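PDB 6GNE: probable starch synthase 4, chloroplastic/amyloplastic, which is a plastid protein of the starch synthase family with a two-domain GT-B fold, holding adenosine-5'-diphosphate and a glycan between its domains. Local coordinates for residues Cys174-Tyr179 against Pro231-Glu236; His294-Gln299 against Ser380-Ala385. All blocks are in the same frame, centred on the assembly; numbering follows the deposited sequence.

Interaction 1 of 2, residues Cys174-Tyr179 against Pro231-Glu236; sequences CHNFEY and PTYAQE. With AC1 (4,6-dideoxy-4-{[(1S,4R,5S,6S)-4,5,6-trihydroxy-3-(hydroxymethyl)cyclohex-2-en-1-yl]amino}-alpha-D-glucopyranose), chain C; GLC (alpha-D-glucopyranose), chain B.
Tyr233 reaches from the start of helix 231-238 to the backbone of Phe177, in the loop that follows strand 169-174 of the N-terminal half of a GT-B fold. Phe177 N donates to Tyr233 OH at 2.9 Å. The N-H...O angle is 151°. The Tyr233 side chain extends to the loop with CG anti to the backbone N (chi1 -173°). Asn176 OD1 comes within 3.5 Å of the same Tyr233 OH, a close approach that does not count as a hydrogen bond. This OD1 takes Glu178 N at 3.0 Å and closes an Asx turn; the donor sits above the carbonyl plane. The longer, tilted bond from Asn176 ND2 to Glu178 OE1, on the anti lone pair of the carboxylate, would help to hold the amide's rotation.

The apolar part is small. Tyr233 CE2 meets the edge of the Phe177 ring at CD2, 3.6 Å away and near the ring plane. Cys174 CB sits over one face of that ring, toward its rim.

The other side of the loop lines the glycan pocket. Asp146 accepts from His175 N and also binds AC1. Glucose C3 lies over one face of the Tyr179 ring, again toward the rim. His175 ND1 donates to AC1 O6B at the ring edge, in plane, at 2.7 Å. That bond is fairly straight, at 163°.

Interaction 2 of 2, residues His294-Gln299 against Ser380-Ala385; sequences HALRKQ and SHTIYA. With ADP (adenosine-5'-diphosphate), chain F.
Leu296 of helix 287-300 points into helix 377-386 and meets Thr382 and Ile383 with its two methyl branches. CD2 lies 4.0 Å from Ile383 CG1, an apolar contact on the buried side. CD1 lies 4.0 Å from Thr382 OG1. With chi1 at -175° the leucine side chain extends opposite its own backbone N, and the fork reaches helix 377-386. Leu379 and Ala386 of helix 377-386 and Leu311 of strand 311-317 also touch Leu296. Ile383 rests on Ile315 of that strand.

Helix 377-386 packs on the six-stranded parallel sheet of the C-terminal Rossmann-like half of the GT-B fold. Helix 287-300 comes just before strand 311-317, the sheet's first strand in sequence.

Toward solvent, Thr382 is partly exposed, and Gln299 only approaches. Thr382 OG1 bonds to Leu379 O in its own helix. Gln299 is exposed; its NE2 stays 5.3 Å from Thr382 OG1, though the side chain touches Leu379.

The nucleotide pocket lies beyond helix 377-386. Ser380 CB is 4.0 Å from ADP C2. Tyr384 OH and ADP O2' share a hydrogen bond of 2.7 Å, the ribose oxygen lying at the ring edge and in its plane.

Overall arrangement
The two contacts fall in different halves of the GT-B fold. Interaction 1 lies in the N-terminal half and interaction 2 in the C-terminal half. Their centres are 33 Å apart, on opposite sides of the chain's centre, and their nearest atoms are about 15 Å apart. They do not touch. ADP and AC1 lie between them. Loop 174-179 lines the glycan pocket, and the side chain of Asn176 comes within about 6 Å of ADP. Segment 380-385 reaches the adenosine end of the same ADP. Residues of both halves bind the same ligands: Asp30 and Lys322 bond to ADP, Asp146 and Gln321 to AC1.

Interaction 1 of 2, residues Cys174-Tyr179 against Pro231-Glu236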
loop_
_atom_site.group_PDB
_atom_site.type_symbol
_atom_site.label_atom_id
_atom_site.label_comp_id
_atom_site.label_asym_id
_atom_site.label_seq_id
_atom_site.Cartn_x
_atom_site.Cartn_y
_atom_site.Cartn_z
ATOM N N CYS A 174 1.391 -0.617 10.794
ATOM C CA CYS A 174 2.631 -0.773 9.987
ATOM C C CYS A 174 2.347 -1.632 8.770
ATOM O O CYS A 174 1.954 -2.818 8.908
ATOM C CB CYS A 174 3.801 -1.375 10.784
ATOM S SG CYS A 174 5.371 -1.234 9.878
ATOM N N HIS A 175 2.532 -1.016 7.605
ATOM C CA HIS A 175 2.280 -1.637 6.298
ATOM C C HIS A 175 3.537 -2.371 5.731
ATOM O O HIS A 175 3.445 -3.125 4.733
ATOM C CB HIS A 175 1.855 -0.580 5.286
ATOM C CG HIS A 175 0.594 0.142 5.627
ATOM N ND1 HIS A 175 -0.555 0.001 4.884
ATOM C CD2 HIS A 175 0.319 1.068 6.572
ATOM C CE1 HIS A 175 -1.494 0.778 5.384
ATOM N NE2 HIS A 175 -0.991 1.428 6.415
ATOM N N ASN A 176 4.701 -2.119 6.324
ATOM C CA ASN A 176 5.919 -2.884 6.041
ATOM C C ASN A 176 6.936 -2.670 7.150
ATOM O O ASN A 176 7.525 -1.594 7.251
ATOM C CB ASN A 176 6.514 -2.482 4.660
ATOM C CG ASN A 176 7.722 -3.331 4.251
ATOM O OD1 ASN A 176 8.168 -4.183 4.998
ATOM N ND2 ASN A 176 8.253 -3.090 3.066
ATOM N N PHE A 177 7.156 -3.702 7.964
ATOM C CA PHE A 177 8.101 -3.614 9.111
ATOM C C PHE A 177 9.568 -3.542 8.700
ATOM O O PHE A 177 10.438 -3.406 9.529
ATOM C CB PHE A 177 7.904 -4.772 10.085
ATOM C CG PHE A 177 6.678 -4.653 10.946
ATOM C CD1 PHE A 177 6.691 -3.904 12.100
ATOM C CD2 PHE A 177 5.508 -5.330 10.616
ATOM C CE1 PHE A 177 5.564 -3.804 12.894
ATOM C CE2 PHE A 177 4.387 -5.261 11.423
ATOM C CZ PHE A 177 4.406 -4.491 12.563
ATOM N N GLU A 178 9.856 -3.676 7.424
ATOM C CA GLU A 178 11.172 -3.344 6.921
ATOM C C GLU A 178 11.536 -1.902 7.189
ATOM O O GLU A 178 12.675 -1.607 7.466
ATOM C CB GLU A 178 11.227 -3.625 5.426
ATOM C CG GLU A 178 12.631 -3.537 4.832
ATOM C CD GLU A 178 12.642 -3.536 3.312
ATOM O OE1 GLU A 178 11.504 -3.444 2.689
ATOM O OE2 GLU A 178 13.815 -3.666 2.804
ATOM N N TYR A 179 10.566 -1.001 7.081
ATOM C CA TYR A 179 10.837 0.439 7.208
ATOM C C TYR A 179 10.508 0.949 8.590
ATOM O O TYR A 179 9.369 1.226 8.888
ATOM C CB TYR A 179 10.100 1.223 6.121
ATOM C CG TYR A 179 10.496 0.777 4.732
ATOM C CD1 TYR A 179 11.867 0.652 4.373
ATOM C CD2 TYR A 179 9.520 0.485 3.751
ATOM C CE1 TYR A 179 12.241 0.217 3.102
ATOM C CE2 TYR A 179 9.890 0.065 2.457
ATOM C CZ TYR A 179 11.236 -0.070 2.139
ATOM O OH TYR A 179 11.609 -0.466 0.903
ATOM N N PRO A 231 -3.126 -11.366 8.136
ATOM C CA PRO A 231 -2.874 -12.349 9.228
ATOM C C PRO A 231 -1.527 -13.125 9.102
ATOM O O PRO A 231 -0.799 -13.274 10.097
ATOM C CB PRO A 231 -4.059 -13.329 9.114
ATOM C CG PRO A 231 -5.129 -12.597 8.371
ATOM C CD PRO A 231 -4.470 -11.528 7.539
ATOM N N THR A 232 -1.193 -13.590 7.899
ATOM C CA THR A 232 0.052 -14.344 7.691
ATOM C C THR A 232 1.300 -13.479 7.935
ATOM O O THR A 232 2.229 -13.907 8.633
ATOM C CB THR A 232 0.101 -15.002 6.290
ATOM O OG1 THR A 232 -0.955 -15.968 6.171
ATOM C CG2 THR A 232 1.452 -15.693 6.033
ATOM N N TYR A 233 1.308 -12.262 7.395
ATOM C CA TYR A 233 2.417 -11.345 7.683
ATOM C C TYR A 233 2.577 -11.078 9.196
ATOM O O TYR A 233 3.688 -11.067 9.692
ATOM C CB TYR A 233 2.244 -10.031 6.948
ATOM C CG TYR A 233 3.423 -9.107 7.049
ATOM C CD1 TYR A 233 4.688 -9.500 6.618
ATOM C CD2 TYR A 233 3.274 -7.820 7.539
ATOM C CE1 TYR A 233 5.771 -8.631 6.671
ATOM C CE2 TYR A 233 4.342 -6.929 7.584
ATOM C CZ TYR A 233 5.586 -7.339 7.159
ATOM O OH TYR A 233 6.637 -6.461 7.233
ATOM N N ALA A 234 1.463 -10.908 9.907
ATOM C CA ALA A 234 1.494 -10.756 11.372
ATOM C C ALA A 234 2.187 -11.921 12.047
ATOM O O ALA A 234 2.955 -11.711 13.017
ATOM C CB ALA A 234 0.104 -10.559 11.953
ATOM N N GLN A 235 1.964 -13.137 11.546
ATOM C CA GLN A 235 2.671 -14.300 12.101
ATOM C C GLN A 235 4.162 -14.260 11.759
ATOM O O GLN A 235 4.992 -14.537 12.601
ATOM C CB GLN A 235 2.036 -15.612 11.650
ATOM C CG GLN A 235 0.625 -15.815 12.216
ATOM C CD GLN A 235 0.603 -16.031 13.749
ATOM O OE1 GLN A 235 0.037 -15.222 14.513
ATOM N NE2 GLN A 235 1.243 -17.104 14.204
ATOM N N GLU A 236 4.486 -13.898 10.520
ATOM C CA GLU A 236 5.887 -13.844 10.058
ATOM C C GLU A 236 6.732 -12.879 10.872
ATOM O O GLU A 236 7.846 -13.217 11.237
ATOM C CB GLU A 236 5.965 -13.466 8.581
ATOM C CG GLU A 236 5.482 -14.562 7.631
ATOM C CD GLU A 236 5.265 -14.079 6.206
ATOM O OE1 GLU A 236 5.254 -12.850 5.920
ATOM O OE2 GLU A 236 5.081 -14.963 5.347
HETATM C C1 AC1 C . 6.225 2.986 1.708
HETATM O O2 AC1 C . 6.118 2.541 4.089
HETATM C C2 AC1 C . 5.477 2.265 2.833
HETATM C C4A AC1 C . 1.206 -3.560 1.383
HETATM C C3 AC1 C . 5.352 0.758 2.552
HETATM O O3 AC1 C . 4.590 0.192 3.622
HETATM C C4 AC1 C . 4.695 0.536 1.186
HETATM N N4A AC1 C . 4.450 -0.876 0.841
HETATM C C5 AC1 C . 5.595 1.237 0.166
HETATM O O5 AC1 C . 5.640 2.637 0.452
HETATM C C6 AC1 C . 5.092 1.129 -1.263
HETATM C C1B AC1 C . 3.571 -1.777 1.599
HETATM C C2B AC1 C . 3.718 -3.273 1.221
HETATM O O2B AC1 C . 4.851 -3.542 0.373
HETATM C C3B AC1 C . 2.470 -3.898 0.607
HETATM O O3B AC1 C . 2.623 -5.310 0.721
HETATM O O4 AC1 C . 0.077 -4.098 0.693
HETATM C C5B AC1 C . 1.069 -2.082 1.601
HETATM C C7B AC1 C . 2.139 -1.280 1.636
HETATM C C6B AC1 C . -0.297 -1.487 1.850
HETATM O O6B AC1 C . -0.862 -2.006 3.060
HETATM C C1 GLC B . 11.146 4.939 1.436
HETATM C C2 GLC B . 10.140 5.256 2.541
HETATM C C3 GLC B . 9.235 4.054 2.802
HETATM C C4 GLC B . 8.516 3.711 1.503
HETATM C C5 GLC B . 9.556 3.364 0.448
HETATM C C6 GLC B . 8.896 3.088 -0.897
HETATM O O2 GLC B . 10.839 5.669 3.715
HETATM O O3 GLC B . 8.274 4.343 3.811
HETATM O O4 GLC B . 7.608 2.631 1.709
HETATM O O5 GLC B . 10.467 4.461 0.275
HETATM O O6 GLC B . 9.909 2.979 -1.905
#

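Interaction 2 of 2, residues His294-Gln299 against Ser380-Ala385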
loop_
_atom_site.group_PDB
_atom_site.type_symbol
_atom_site.label_atom_id
_atom_site.label_comp_id
_atom_site.label_asym_id
_atom_site.label_seq_id
_atom_site.Cartn_x
_atom_site.Cartn_y
_atom_site.Cartn_z
ATOM N N HIS A 294 -7.280 -6.505 -26.936
ATOM C CA HIS A 294 -6.988 -6.054 -28.292
ATOM C C HIS A 294 -6.484 -4.582 -28.316
ATOM O O HIS A 294 -5.500 -4.273 -28.974
ATOM C CB HIS A 294 -8.218 -6.252 -29.176
ATOM C CG HIS A 294 -8.004 -5.886 -30.616
ATOM N ND1 HIS A 294 -8.257 -4.617 -31.101
ATOM C CD2 HIS A 294 -7.572 -6.620 -31.674
ATOM C CE1 HIS A 294 -8.016 -4.597 -32.402
ATOM N NE2 HIS A 294 -7.589 -5.794 -32.773
ATOM N N ALA A 295 -7.144 -3.702 -27.574
ATOM C CA ALA A 295 -6.782 -2.298 -27.543
ATOM C C ALA A 295 -5.331 -2.101 -27.055
ATOM O O ALA A 295 -4.563 -1.339 -27.669
ATOM C CB ALA A 295 -7.759 -1.505 -26.672
ATOM N N LEU A 296 -4.949 -2.814 -25.983
ATOM C CA LEU A 296 -3.604 -2.692 -25.415
ATOM C C LEU A 296 -2.534 -3.208 -26.368
ATOM O O LEU A 296 -1.501 -2.561 -26.536
ATOM C CB LEU A 296 -3.492 -3.419 -24.100
ATOM C CG LEU A 296 -2.161 -3.226 -23.398
ATOM C CD1 LEU A 296 -1.965 -1.804 -22.899
ATOM C CD2 LEU A 296 -2.082 -4.208 -22.229
ATOM N N ARG A 297 -2.785 -4.353 -26.990
ATOM C CA ARG A 297 -1.901 -4.851 -28.052
ATOM C C ARG A 297 -1.653 -3.815 -29.150
ATOM O O ARG A 297 -0.501 -3.544 -29.522
ATOM C CB ARG A 297 -2.456 -6.139 -28.670
ATOM C CG ARG A 297 -2.316 -7.358 -27.767
ATOM C CD ARG A 297 -3.080 -8.515 -28.350
ATOM N NE ARG A 297 -2.606 -9.795 -27.848
ATOM C CZ ARG A 297 -3.115 -10.996 -28.163
ATOM N NH1 ARG A 297 -4.156 -11.142 -28.981
ATOM N NH2 ARG A 297 -2.580 -12.086 -27.628
ATOM N N LYS A 298 -2.748 -3.229 -29.625
ATOM C CA LYS A 298 -2.741 -2.211 -30.682
ATOM C C LYS A 298 -1.990 -0.949 -30.203
ATOM O O LYS A 298 -1.168 -0.408 -30.927
ATOM C CB LYS A 298 -4.190 -1.922 -31.113
ATOM C CG LYS A 298 -4.415 -0.871 -32.168
ATOM C CD LYS A 298 -5.631 -1.213 -33.026
ATOM C CE LYS A 298 -5.293 -2.213 -34.159
ATOM N NZ LYS A 298 -6.318 -2.285 -35.253
ATOM N N GLN A 299 -2.233 -0.502 -28.975
ATOM C CA GLN A 299 -1.523 0.674 -28.481
ATOM C C GLN A 299 -0.014 0.412 -28.383
ATOM O O GLN A 299 0.770 1.281 -28.714
ATOM C CB GLN A 299 -2.081 1.145 -27.140
ATOM C CG GLN A 299 -1.375 2.376 -26.567
ATOM C CD GLN A 299 -1.948 2.781 -25.223
ATOM O OE1 GLN A 299 -3.030 3.331 -25.185
ATOM N NE2 GLN A 299 -1.238 2.494 -24.119
ATOM N N SER A 380 -1.862 1.273 -15.948
ATOM C CA SER A 380 -2.129 0.162 -15.035
ATOM C C SER A 380 -3.550 -0.352 -15.146
ATOM O O SER A 380 -3.766 -1.556 -15.245
ATOM C CB SER A 380 -1.775 0.493 -13.582
ATOM O OG SER A 380 -2.670 1.382 -13.001
ATOM N N HIS A 381 -4.524 0.551 -15.173
ATOM C CA HIS A 381 -5.907 0.138 -15.413
ATOM C C HIS A 381 -6.046 -0.756 -16.640
ATOM O O HIS A 381 -6.579 -1.846 -16.526
ATOM C CB HIS A 381 -6.852 1.330 -15.483
ATOM C CG HIS A 381 -7.148 1.951 -14.151
ATOM N ND1 HIS A 381 -8.275 1.650 -13.427
ATOM C CD2 HIS A 381 -6.456 2.850 -13.409
ATOM C CE1 HIS A 381 -8.269 2.341 -12.304
ATOM N NE2 HIS A 381 -7.174 3.072 -12.265
ATOM N N THR A 382 -5.554 -0.314 -17.795
ATOM C CA THR A 382 -5.718 -1.084 -19.045
ATOM C C THR A 382 -4.929 -2.395 -19.006
ATOM O O THR A 382 -5.339 -3.377 -19.623
ATOM C CB THR A 382 -5.345 -0.267 -20.314
ATOM O OG1 THR A 382 -4.032 0.295 -20.177
ATOM C CG2 THR A 382 -6.310 0.900 -20.543
ATOM N N ILE A 383 -3.817 -2.437 -18.259
ATOM C CA ILE A 383 -3.028 -3.677 -18.124
ATOM C C ILE A 383 -3.731 -4.719 -17.298
ATOM O O ILE A 383 -3.748 -5.890 -17.689
ATOM C CB ILE A 383 -1.586 -3.426 -17.632
ATOM C CG1 ILE A 383 -0.771 -2.782 -18.752
ATOM C CG2 ILE A 383 -0.920 -4.726 -17.211
ATOM C CD1 ILE A 383 0.559 -2.219 -18.300
ATOM N N TYR A 384 -4.299 -4.324 -16.167
ATOM C CA TYR A 384 -5.125 -5.253 -15.364
ATOM C C TYR A 384 -6.271 -5.787 -16.250
ATOM O O TYR A 384 -6.504 -6.994 -16.310
ATOM C CB TYR A 384 -5.719 -4.579 -14.125
ATOM C CG TYR A 384 -4.748 -4.242 -13.002
ATOM C CD1 TYR A 384 -4.036 -5.246 -12.324
ATOM C CD2 TYR A 384 -4.579 -2.921 -12.569
ATOM C CE1 TYR A 384 -3.162 -4.947 -11.280
ATOM C CE2 TYR A 384 -3.695 -2.603 -11.517
ATOM C CZ TYR A 384 -2.990 -3.615 -10.866
ATOM O OH TYR A 384 -2.144 -3.285 -9.830
ATOM N N ALA A 385 -6.972 -4.902 -16.943
ATOM C CA ALA A 385 -8.083 -5.294 -17.789
ATOM C C ALA A 385 -7.680 -6.249 -18.906
ATOM O O ALA A 385 -8.335 -7.278 -19.104
ATOM C CB ALA A 385 -8.727 -4.061 -18.405
HETATM P PB ADP F . 3.533 -1.862 -2.664
HETATM O O1B ADP F . 2.789 -1.149 -1.574
HETATM O O2B ADP F . 3.918 -1.042 -3.861
HETATM O O3B ADP F . 4.721 -2.612 -2.106
HETATM P PA ADP F . 0.924 -2.983 -3.173
HETATM O O1A ADP F . 0.483 -4.152 -4.005
HETATM O O2A ADP F . 0.422 -2.987 -1.752
HETATM O O3A ADP F . 2.532 -2.973 -3.255
HETATM O "O5'" ADP F . 0.472 -1.591 -3.834
HETATM C "C5'" ADP F . 0.844 -1.220 -5.163
HETATM C "C4'" ADP F . -0.070 -0.160 -5.802
HETATM O "O4'" ADP F . 0.705 0.705 -6.646
HETATM C "C3'" ADP F . -1.113 -0.746 -6.732
HETATM O "O3'" ADP F . -2.213 0.145 -6.797
HETATM C "C2'" ADP F . -0.425 -0.763 -8.072
HETATM O "O2'" ADP F . -1.332 -0.766 -9.159
HETATM C "C1'" ADP F . 0.339 0.526 -8.014
HETATM N N9 ADP F . 1.576 0.528 -8.826
HETATM C C8 ADP F . 2.749 -0.037 -8.517
HETATM N N7 ADP F . 3.665 0.217 -9.479
HETATM C C5 ADP F . 3.076 0.964 -10.426
HETATM C C6 ADP F . 3.470 1.581 -11.732
HETATM N N6 ADP F . 4.728 1.419 -12.212
HETATM N N1 ADP F . 2.519 2.292 -12.401
HETATM C C2 ADP F . 1.260 2.421 -11.909
HETATM N N3 ADP F . 0.853 1.882 -10.749
HETATM C C4 ADP F . 1.696 1.159 -9.985
#